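Long-range contacts in insecticidal crystal protein Cry35Ab1 (Bacillus thuringiensis, PDB 4JP0), which acts together with Cry34Ab1 as a binary insecticidal toxin active on western corn rootworm, probably with the larval midgut epithelium as its primary target: residues N12-L17 with N129-Q134; Y231-E236 with Y293-E298; F312-S317 with N338-V343. All blocks are in the same frame, centred on the assembly; numbering follows the deposited sequence.

Overall arrangement
Interaction 1 comes first along the chain and lies in the N-terminal ricin-type beta-trefoil; interactions 2 and 3 follow in series within the toxin region. The centre of interaction 1 is 63 Å from that of interaction 2 and 58 Å from that of interaction 3, on the opposite side of the chain's centre, with nearest atoms about 48 and 43 Å away, so interaction 1 touches neither. Interactions 2 and 3 have centres only 10 Å apart and pack together: Leu313 and Asn338 of interaction 3 touch Trp233 of interaction 2. Interaction 2 pairs strands 225-234 and 292-301, interaction 3 the hairpin 307-323/327-346, and their packing lays the two-stranded ribbon against the four-stranded sheet.

Interaction 1: residues N12-L17 with N129-Q134; sequences NHANGL and NNPNQQ
Asn12 reaches across to Asn132 with its amide, while the next residue, His13, lies alongside Gln134. CG of Asn12 is anti to its backbone N (chi1 -173°), and from there ND2 donates to Asn132 O at 3.2 Å. The acceptor lies close to the Asn12 amide plane, yet the donor stands above the plane of the carbonyl it meets. The other end of the amide is turned back into its own loop: OD1 takes the backbone N of Asn15 on a lone pair at 3.0 Å, an Asx motif, and a weak second bond from Ala14 N. Gripped at both ends, the amide has a fixed rotation, and it is turned only 17° from the amide plane of Asn132.

Asn132 points its OD1 at Ala14, whose CB is 3.2 Å away; the same oxygen accepts from a water that in turn accepts from Asn15 ND2. His13 N bonds to Gln134 O at 2.8 Å. Beside that bond the side chains of His13 and Gln134 run side by side in the same direction, CB to CB 3.6 Å, with ring and amide planes 84° apart. The imidazole presents an edge to Pro131, with CD2 3.8 Å from Pro131 CB. Gln134 folds back so that NE2 donates to Asn130 O, while OE1 is held by Asn96.

The contact joins two loops of the beta-trefoil: Gln133 and Gln134 lead into strand 135-142 as the start of a ricin-type Gln-X-Trp motif, the loop 12-17 links strands 6-12 and 18-22, and Ala112 of strand 109-112 lies against Asn12, Asn15 and Asn132.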
loop_
_atom_site.group_PDB
_atom_site.type_symbol
_atom_site.label_atom_id
_atom_site.label_comp_id
_atom_site.label_asym_id
_atom_site.label_seq_id
_atom_site.Cartn_x
_atom_site.Cartn_y
_atom_site.Cartn_z
ATOM N N ASN A 12 -20.384 -21.240 19.317
ATOM C CA ASN A 12 -20.214 -21.012 20.727
ATOM C C ASN A 12 -19.860 -22.282 21.524
ATOM O O ASN A 12 -20.443 -23.364 21.322
ATOM C CB ASN A 12 -21.480 -20.416 21.302
ATOM C CG ASN A 12 -21.307 -19.994 22.752
ATOM O OD1 ASN A 12 -21.765 -20.672 23.658
ATOM N ND2 ASN A 12 -20.629 -18.870 22.968
ATOM N N HIS A 13 -18.897 -22.145 22.422
ATOM C CA HIS A 13 -18.478 -23.290 23.242
ATOM C C HIS A 13 -19.608 -23.829 24.111
ATOM O O HIS A 13 -19.791 -25.038 24.187
ATOM C CB HIS A 13 -17.295 -22.877 24.124
ATOM C CG HIS A 13 -16.870 -23.910 25.133
ATOM N ND1 HIS A 13 -16.123 -25.018 24.800
ATOM C CD2 HIS A 13 -16.988 -23.935 26.477
ATOM C CE1 HIS A 13 -15.825 -25.701 25.889
ATOM N NE2 HIS A 13 -16.358 -25.077 26.921
ATOM N N ALA A 14 -20.364 -22.938 24.751
ATOM C CA ALA A 14 -21.425 -23.372 25.675
ATOM C C ALA A 14 -22.630 -23.994 24.983
ATOM O O ALA A 14 -23.109 -25.023 25.422
ATOM C CB ALA A 14 -21.942 -22.212 26.549
ATOM N N ASN A 15 -23.115 -23.365 23.920
ATOM C CA ASN A 15 -24.411 -23.763 23.361
ATOM C C ASN A 15 -24.395 -24.386 21.966
ATOM O O ASN A 15 -25.431 -24.827 21.466
ATOM C CB ASN A 15 -25.374 -22.579 23.445
ATOM C CG ASN A 15 -25.018 -21.435 22.498
ATOM O OD1 ASN A 15 -24.451 -21.620 21.408
ATOM N ND2 ASN A 15 -25.425 -20.242 22.883
ATOM N N GLY A 16 -23.223 -24.373 21.337
ATOM C CA GLY A 16 -23.001 -25.060 20.060
ATOM C C GLY A 16 -23.654 -24.414 18.839
ATOM O O GLY A 16 -23.654 -24.998 17.738
ATOM N N LEU A 17 -24.182 -23.209 19.023
ATOM C CA LEU A 17 -24.829 -22.440 17.948
ATOM C C LEU A 17 -23.822 -21.662 17.140
ATOM O O LEU A 17 -22.735 -21.388 17.648
ATOM C CB LEU A 17 -25.887 -21.529 18.555
ATOM C CG LEU A 17 -27.008 -22.237 19.339
ATOM C CD1 LEU A 17 -27.977 -21.152 19.821
ATOM C CD2 LEU A 17 -27.715 -23.285 18.448
ATOM N N ASN A 129 -14.640 -17.078 34.313
ATOM C CA ASN A 129 -14.705 -18.119 33.320
ATOM C C ASN A 129 -16.046 -18.567 32.816
ATOM O O ASN A 129 -16.702 -19.418 33.379
ATOM C CB ASN A 129 -13.807 -19.281 33.539
ATOM C CG ASN A 129 -13.853 -20.223 32.380
ATOM O OD1 ASN A 129 -14.794 -20.210 31.599
ATOM N ND2 ASN A 129 -12.806 -21.006 32.218
ATOM N N ASN A 130 -16.510 -18.007 31.793
ATOM C CA ASN A 130 -17.833 -18.015 31.318
ATOM C C ASN A 130 -17.728 -18.746 30.017
ATOM O O ASN A 130 -17.143 -18.268 29.129
ATOM C CB ASN A 130 -18.308 -16.598 31.133
ATOM C CG ASN A 130 -19.707 -16.516 30.701
ATOM O OD1 ASN A 130 -20.282 -17.462 30.263
ATOM N ND2 ASN A 130 -20.265 -15.355 30.816
ATOM N N PRO A 131 -18.235 -19.969 30.004
ATOM C CA PRO A 131 -18.199 -20.784 28.786
ATOM C C PRO A 131 -18.969 -20.095 27.662
ATOM O O PRO A 131 -18.699 -20.401 26.493
ATOM C CB PRO A 131 -18.876 -22.091 29.230
ATOM C CG PRO A 131 -19.712 -21.674 30.390
ATOM C CD PRO A 131 -18.852 -20.677 31.142
ATOM N N ASN A 132 -19.914 -19.202 28.001
ATOM C CA ASN A 132 -20.664 -18.454 26.993
ATOM C C ASN A 132 -19.847 -17.346 26.292
ATOM O O ASN A 132 -20.290 -16.760 25.299
ATOM C CB ASN A 132 -21.949 -17.892 27.599
ATOM C CG ASN A 132 -23.006 -19.001 27.819
ATOM O OD1 ASN A 132 -23.635 -19.460 26.862
ATOM N ND2 ASN A 132 -23.153 -19.456 29.055
ATOM N N GLN A 133 -18.638 -17.126 26.767
ATOM C CA GLN A 133 -17.736 -16.169 26.165
ATOM C C GLN A 133 -16.597 -16.897 25.430
ATOM O O GLN A 133 -15.624 -16.284 25.018
ATOM C CB GLN A 133 -17.192 -15.239 27.270
ATOM C CG GLN A 133 -18.322 -14.316 27.809
ATOM C CD GLN A 133 -17.828 -13.342 28.854
ATOM O OE1 GLN A 133 -16.811 -13.589 29.481
ATOM N NE2 GLN A 133 -18.514 -12.204 28.998
ATOM N N GLN A 134 -16.752 -18.206 25.211
ATOM C CA GLN A 134 -15.720 -18.950 24.496
ATOM C C GLN A 134 -16.265 -19.399 23.119
ATOM O O GLN A 134 -17.407 -19.844 23.013
ATOM C CB GLN A 134 -15.249 -20.178 25.271
ATOM C CG GLN A 134 -15.010 -19.983 26.784
ATOM C CD GLN A 134 -14.010 -18.899 27.064
ATOM O OE1 GLN A 134 -12.923 -18.907 26.490
ATOM N NE2 GLN A 134 -14.357 -17.966 27.969
HETATM O O HOH W 1 -26.038 -19.797 25.683
#

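Interaction 2: residues Y231-E236 with Y293-E298; sequences YEWGTE and YQEQSE
Trp233 and Tyr293 pair across an antiparallel two-stranded ribbon made by strands 225-234 and 292-301. They form a hydrogen-bonded pair, with Trp233 N to Tyr293 O at 3.1 Å and Tyr293 N to Trp233 O at 2.9 Å. Tyr231 and Glu295 form the next such pair, where Glu295 N reaches Tyr231 O at 3.0 Å but the return bond from Tyr231 N is weak.

The face carrying these four side chains is the tight one. Tyr293 CB sits over the five-membered ring of Trp233, a CH-pi contact, and Tyr293 CD1 lies 3.7 Å from Trp233 CH2; the two aromatic planes are inclined at 38°. With CG of Tyr231 between backbone N and carbonyl carbon (chi1 64°), the ring lies beside Glu295, whose CB makes a second CH-pi contact over its face, 4.1 Å from the centroid. The Tyr231 ring also stacks with Tyr341 of strand 327-346.

On the other face Glu232 and Gln294 run side by side in the same direction with their planes 22° apart. Gln294 is exposed, and its NE2 comes nearest the aliphatic CG of Glu232, at 3.4 Å. The Glu232 carboxylate has a long, weak ion pair with Lys292.

The indole nitrogen of the packed face is buried without a polar partner anywhere in the model: Trp233 NE1 has Tyr293 CB at 3.6 Å instead.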
loop_
_atom_site.group_PDB
_atom_site.type_symbol
_atom_site.label_atom_id
_atom_site.label_comp_id
_atom_site.label_asym_id
_atom_site.label_seq_id
_atom_site.Cartn_x
_atom_site.Cartn_y
_atom_site.Cartn_z
ATOM N N TYR A 231 12.961 22.177 -14.710
ATOM C CA TYR A 231 12.557 20.817 -15.034
ATOM C C TYR A 231 11.291 20.563 -14.257
ATOM O O TYR A 231 10.999 21.279 -13.304
ATOM C CB TYR A 231 13.631 19.772 -14.705
ATOM C CG TYR A 231 13.957 19.636 -13.245
ATOM C CD1 TYR A 231 13.233 18.769 -12.431
ATOM C CD2 TYR A 231 14.995 20.358 -12.670
ATOM C CE1 TYR A 231 13.525 18.637 -11.111
ATOM C CE2 TYR A 231 15.300 20.218 -11.328
ATOM C CZ TYR A 231 14.557 19.353 -10.558
ATOM O OH TYR A 231 14.813 19.186 -9.222
ATOM N N GLU A 232 10.538 19.562 -14.686
ATOM C CA GLU A 232 9.285 19.194 -14.057
ATOM C C GLU A 232 9.422 17.982 -13.145
ATOM O O GLU A 232 10.227 17.099 -13.392
ATOM C CB GLU A 232 8.289 18.845 -15.149
ATOM C CG GLU A 232 7.982 20.012 -16.079
ATOM C CD GLU A 232 7.152 19.575 -17.270
ATOM O OE1 GLU A 232 6.545 18.463 -17.199
ATOM O OE2 GLU A 232 7.106 20.335 -18.266
ATOM N N TRP A 233 8.622 17.938 -12.096
ATOM C CA TRP A 233 8.593 16.762 -11.240
ATOM C C TRP A 233 7.227 16.720 -10.597
ATOM O O TRP A 233 6.388 17.589 -10.865
ATOM C CB TRP A 233 9.708 16.788 -10.206
ATOM C CG TRP A 233 9.654 17.967 -9.264
ATOM C CD1 TRP A 233 10.099 19.242 -9.493
ATOM C CD2 TRP A 233 9.157 17.950 -7.930
ATOM N NE1 TRP A 233 9.889 20.022 -8.379
ATOM C CE2 TRP A 233 9.305 19.248 -7.405
ATOM C CE3 TRP A 233 8.570 16.966 -7.132
ATOM C CZ2 TRP A 233 8.903 19.581 -6.116
ATOM C CZ3 TRP A 233 8.172 17.290 -5.855
ATOM C CH2 TRP A 233 8.332 18.588 -5.355
ATOM N N GLY A 234 7.004 15.730 -9.745
ATOM C CA GLY A 234 5.702 15.567 -9.119
ATOM C C GLY A 234 4.945 14.445 -9.816
ATOM O O GLY A 234 5.481 13.358 -10.040
ATOM N N THR A 235 3.709 14.718 -10.192
ATOM C CA THR A 235 2.915 13.720 -10.879
ATOM C C THR A 235 1.924 14.388 -11.782
ATOM O O THR A 235 1.463 15.488 -11.481
ATOM C CB THR A 235 2.188 12.814 -9.877
ATOM O OG1 THR A 235 1.430 11.825 -10.592
ATOM C CG2 THR A 235 1.131 13.610 -9.109
ATOM N N GLU A 236 1.611 13.734 -12.890
ATOM C CA GLU A 236 0.620 14.243 -13.822
ATOM C C GLU A 236 -0.650 13.436 -13.695
ATOM O O GLU A 236 -1.611 13.646 -14.433
ATOM C CB GLU A 236 1.119 14.169 -15.268
ATOM C CG GLU A 236 2.204 15.178 -15.615
ATOM C CD GLU A 236 2.629 15.109 -17.068
ATOM O OE1 GLU A 236 2.143 14.207 -17.791
ATOM O OE2 GLU A 236 3.464 15.951 -17.483
ATOM N N TYR A 293 5.000 20.099 -10.643
ATOM C CA TYR A 293 5.855 21.255 -10.314
ATOM C C TYR A 293 6.987 21.536 -11.291
ATOM O O TYR A 293 7.273 20.730 -12.172
ATOM C CB TYR A 293 6.474 21.083 -8.926
ATOM C CG TYR A 293 5.465 20.720 -7.881
ATOM C CD1 TYR A 293 5.374 19.413 -7.408
ATOM C CD2 TYR A 293 4.577 21.678 -7.380
ATOM C CE1 TYR A 293 4.439 19.069 -6.461
ATOM C CE2 TYR A 293 3.637 21.344 -6.444
ATOM C CZ TYR A 293 3.574 20.036 -5.983
ATOM O OH TYR A 293 2.650 19.688 -5.045
ATOM N N GLN A 294 7.623 22.700 -11.119
ATOM C CA GLN A 294 8.820 23.073 -11.889
ATOM C C GLN A 294 9.866 23.649 -10.952
ATOM O O GLN A 294 9.611 24.624 -10.261
ATOM C CB GLN A 294 8.498 24.093 -12.963
ATOM C CG GLN A 294 7.287 23.733 -13.775
ATOM C CD GLN A 294 7.461 24.058 -15.246
ATOM O OE1 GLN A 294 8.077 25.066 -15.594
ATOM N NE2 GLN A 294 6.914 23.199 -16.116
ATOM N N GLU A 295 11.034 23.027 -10.901
ATOM C CA GLU A 295 12.051 23.489 -9.992
ATOM C C GLU A 295 13.042 24.307 -10.775
ATOM O O GLU A 295 13.573 23.855 -11.795
ATOM C CB GLU A 295 12.755 22.318 -9.310
ATOM C CG GLU A 295 13.727 22.748 -8.216
ATOM C CD GLU A 295 13.059 23.535 -7.100
ATOM O OE1 GLU A 295 11.818 23.445 -6.976
ATOM O OE2 GLU A 295 13.769 24.254 -6.345
ATOM N N GLN A 296 13.283 25.520 -10.306
ATOM C CA GLN A 296 14.256 26.382 -10.974
ATOM C C GLN A 296 15.636 25.848 -10.646
ATOM O O GLN A 296 15.903 25.474 -9.503
ATOM C CB GLN A 296 14.105 27.821 -10.481
ATOM C CG GLN A 296 15.022 28.831 -11.163
ATOM C CD GLN A 296 14.760 30.249 -10.671
ATOM O OE1 GLN A 296 13.824 30.481 -9.891
ATOM N NE2 GLN A 296 15.573 31.199 -11.127
ATOM N N SER A 297 16.512 25.762 -11.637
ATOM C CA SER A 297 17.849 25.302 -11.347
ATOM C C SER A 297 18.843 25.981 -12.250
ATOM O O SER A 297 18.476 26.781 -13.116
ATOM C CB SER A 297 17.970 23.784 -11.458
ATOM O OG SER A 297 19.046 23.334 -10.656
ATOM N N GLU A 298 20.110 25.676 -12.040
ATOM C CA GLU A 298 21.137 26.344 -12.810
ATOM C C GLU A 298 22.239 25.351 -13.115
ATOM O O GLU A 298 22.488 24.454 -12.309
ATOM C CB GLU A 298 21.706 27.508 -11.989
ATOM C CG GLU A 298 21.857 28.790 -12.778
ATOM C CD GLU A 298 22.719 29.834 -12.080
ATOM O OE1 GLU A 298 23.487 29.480 -11.151
ATOM O OE2 GLU A 298 22.637 31.013 -12.480
#

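Interaction 3: residues F312-S317 with N338-V343; sequences FLTITS and NDTYNV
The beta hairpin of strands 307-323 and 327-346 is joined here just where its second strand is interrupted by a type I beta turn, Asn338 to Tyr341. Phe312 and Asn342 form the antiparallel hydrogen-bonded pair, Phe312 N to Asn342 O at 2.8 Å and Asn342 N to Phe312 O at 2.9 Å. Further along strand 307-323, the second strand answers with a side chain: Thr314 N donates to Thr340 OG1 at 2.9 Å, nearly straight at 168°. OG1 of Thr340 lies between its backbone N and carbonyl carbon (chi1 63°), which turns the hydroxyl to this N-H; it is also hydrogen-bonded to Asp337 O, so two backbone groups hold it. The threonine side chains cross at about a right angle, with Thr314 CB 3.5 Å from Thr340 OG1.

Tyr341 N to Asn338 O closes the turn, and just beyond it Asn342 ND2 donates back to Thr340 O at 2.8 Å from above the carbonyl plane. Leu313 packs beside the turn: CD2 lies on Tyr341 CB at 3.8 Å and meets the edge of the Tyr341 ring, whose OH bonds to Tyr229 OH.

Strand 307-323 lies between this hairpin partner and strand 202-221, where Leu313 and Ile315 bond through their backbones to Gln212 and Tyr210. Phe312 packs on the loop residues Pro159 and Ile167, whereas Val343 meets Tyr229 of strand 225-234.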
loop_
_atom_site.group_PDB
_atom_site.type_symbol
_atom_site.label_atom_id
_atom_site.label_comp_id
_atom_site.label_asym_id
_atom_site.label_seq_id
_atom_site.Cartn_x
_atom_site.Cartn_y
_atom_site.Cartn_z
ATOM N N PHE A 312 18.137 13.419 -14.035
ATOM C CA PHE A 312 17.240 12.299 -13.778
ATOM C C PHE A 312 16.562 12.407 -12.430
ATOM O O PHE A 312 17.099 13.010 -11.499
ATOM C CB PHE A 312 18.016 10.996 -13.836
ATOM C CG PHE A 312 18.588 10.702 -15.199
ATOM C CD1 PHE A 312 19.879 11.090 -15.529
ATOM C CD2 PHE A 312 17.832 10.041 -16.145
ATOM C CE1 PHE A 312 20.401 10.841 -16.771
ATOM C CE2 PHE A 312 18.357 9.764 -17.387
ATOM C CZ PHE A 312 19.648 10.162 -17.699
ATOM N N LEU A 313 15.385 11.799 -12.353
ATOM C CA LEU A 313 14.589 11.691 -11.129
ATOM C C LEU A 313 14.271 10.235 -10.881
ATOM O O LEU A 313 14.116 9.461 -11.831
ATOM C CB LEU A 313 13.269 12.430 -11.314
ATOM C CG LEU A 313 13.424 13.950 -11.392
ATOM C CD1 LEU A 313 12.212 14.577 -12.030
ATOM C CD2 LEU A 313 13.633 14.464 -9.946
ATOM N N THR A 314 14.143 9.873 -9.600
ATOM C CA THR A 314 13.690 8.546 -9.237
ATOM C C THR A 314 12.194 8.597 -9.333
ATOM O O THR A 314 11.562 9.468 -8.725
ATOM C CB THR A 314 14.091 8.183 -7.803
ATOM O OG1 THR A 314 15.496 7.954 -7.763
ATOM C CG2 THR A 314 13.491 6.813 -7.402
ATOM N N ILE A 315 11.645 7.696 -10.138
ATOM C CA ILE A 315 10.212 7.557 -10.277
ATOM C C ILE A 315 9.745 6.468 -9.341
ATOM O O ILE A 315 10.423 5.460 -9.191
ATOM C CB ILE A 315 9.831 7.148 -11.701
ATOM C CG1 ILE A 315 10.414 8.112 -12.743
ATOM C CG2 ILE A 315 8.282 7.133 -11.824
ATOM C CD1 ILE A 315 9.841 9.549 -12.638
ATOM N N THR A 316 8.595 6.674 -8.696
ATOM C CA THR A 316 7.984 5.593 -7.905
ATOM C C THR A 316 6.647 5.259 -8.532
ATOM O O THR A 316 5.813 6.151 -8.758
ATOM C CB THR A 316 7.793 6.034 -6.465
ATOM O OG1 THR A 316 9.077 6.231 -5.881
ATOM C CG2 THR A 316 7.176 4.904 -5.601
ATOM N N SER A 317 6.409 3.980 -8.808
ATOM C CA SER A 317 5.148 3.566 -9.400
ATOM C C SER A 317 4.419 2.614 -8.430
ATOM O O SER A 317 4.903 1.542 -8.133
ATOM C CB SER A 317 5.399 2.828 -10.726
ATOM O OG SER A 317 4.167 2.501 -11.356
ATOM N N ASN A 338 11.656 15.269 -6.158
ATOM C CA ASN A 338 12.661 16.263 -6.508
ATOM C C ASN A 338 13.902 16.144 -5.650
ATOM O O ASN A 338 14.972 16.610 -6.046
ATOM C CB ASN A 338 12.086 17.671 -6.517
ATOM C CG ASN A 338 11.813 18.186 -5.145
ATOM O OD1 ASN A 338 11.174 17.510 -4.329
ATOM N ND2 ASN A 338 12.294 19.402 -4.867
ATOM N N ASP A 339 13.794 15.477 -4.499
ATOM C CA ASP A 339 14.984 15.297 -3.673
ATOM C C ASP A 339 15.929 14.247 -4.272
ATOM O O ASP A 339 17.061 14.049 -3.801
ATOM C CB ASP A 339 14.606 14.950 -2.229
ATOM C CG ASP A 339 14.253 16.191 -1.420
ATOM O OD1 ASP A 339 14.691 17.304 -1.803
ATOM O OD2 ASP A 339 13.555 16.165 -0.393
ATOM N N THR A 340 15.481 13.577 -5.324
ATOM C CA THR A 340 16.353 12.585 -5.946
ATOM C C THR A 340 16.979 13.090 -7.226
ATOM O O THR A 340 17.645 12.334 -7.932
ATOM C CB THR A 340 15.607 11.288 -6.283
ATOM O OG1 THR A 340 14.580 11.555 -7.252
ATOM C CG2 THR A 340 14.880 10.755 -5.056
ATOM N N TYR A 341 16.778 14.363 -7.529
ATOM C CA TYR A 341 17.239 14.917 -8.795
ATOM C C TYR A 341 18.753 14.845 -8.882
ATOM O O TYR A 341 19.468 15.279 -7.962
ATOM C CB TYR A 341 16.737 16.373 -8.931
ATOM C CG TYR A 341 17.044 17.023 -10.256
ATOM C CD1 TYR A 341 16.482 16.546 -11.438
ATOM C CD2 TYR A 341 17.873 18.123 -10.323
ATOM C CE1 TYR A 341 16.754 17.151 -12.664
ATOM C CE2 TYR A 341 18.153 18.739 -11.554
ATOM C CZ TYR A 341 17.600 18.250 -12.707
ATOM O OH TYR A 341 17.901 18.865 -13.906
ATOM N N ASN A 342 19.257 14.308 -9.988
ATOM C CA ASN A 342 20.695 14.290 -10.184
ATOM C C ASN A 342 20.975 14.704 -11.582
ATOM O O ASN A 342 20.243 14.315 -12.483
ATOM C CB ASN A 342 21.241 12.879 -10.002
ATOM C CG ASN A 342 21.460 12.543 -8.567
ATOM O OD1 ASN A 342 22.559 12.790 -8.030
ATOM N ND2 ASN A 342 20.423 11.990 -7.908
ATOM N N VAL A 343 22.022 15.495 -11.791
ATOM C CA VAL A 343 22.376 15.837 -13.166
ATOM C C VAL A 343 23.666 15.144 -13.606
ATOM O O VAL A 343 24.527 14.768 -12.776
ATOM C CB VAL A 343 22.541 17.358 -13.352
ATOM C CG1 VAL A 343 21.202 18.051 -13.208
ATOM C CG2 VAL A 343 23.540 17.908 -12.330
#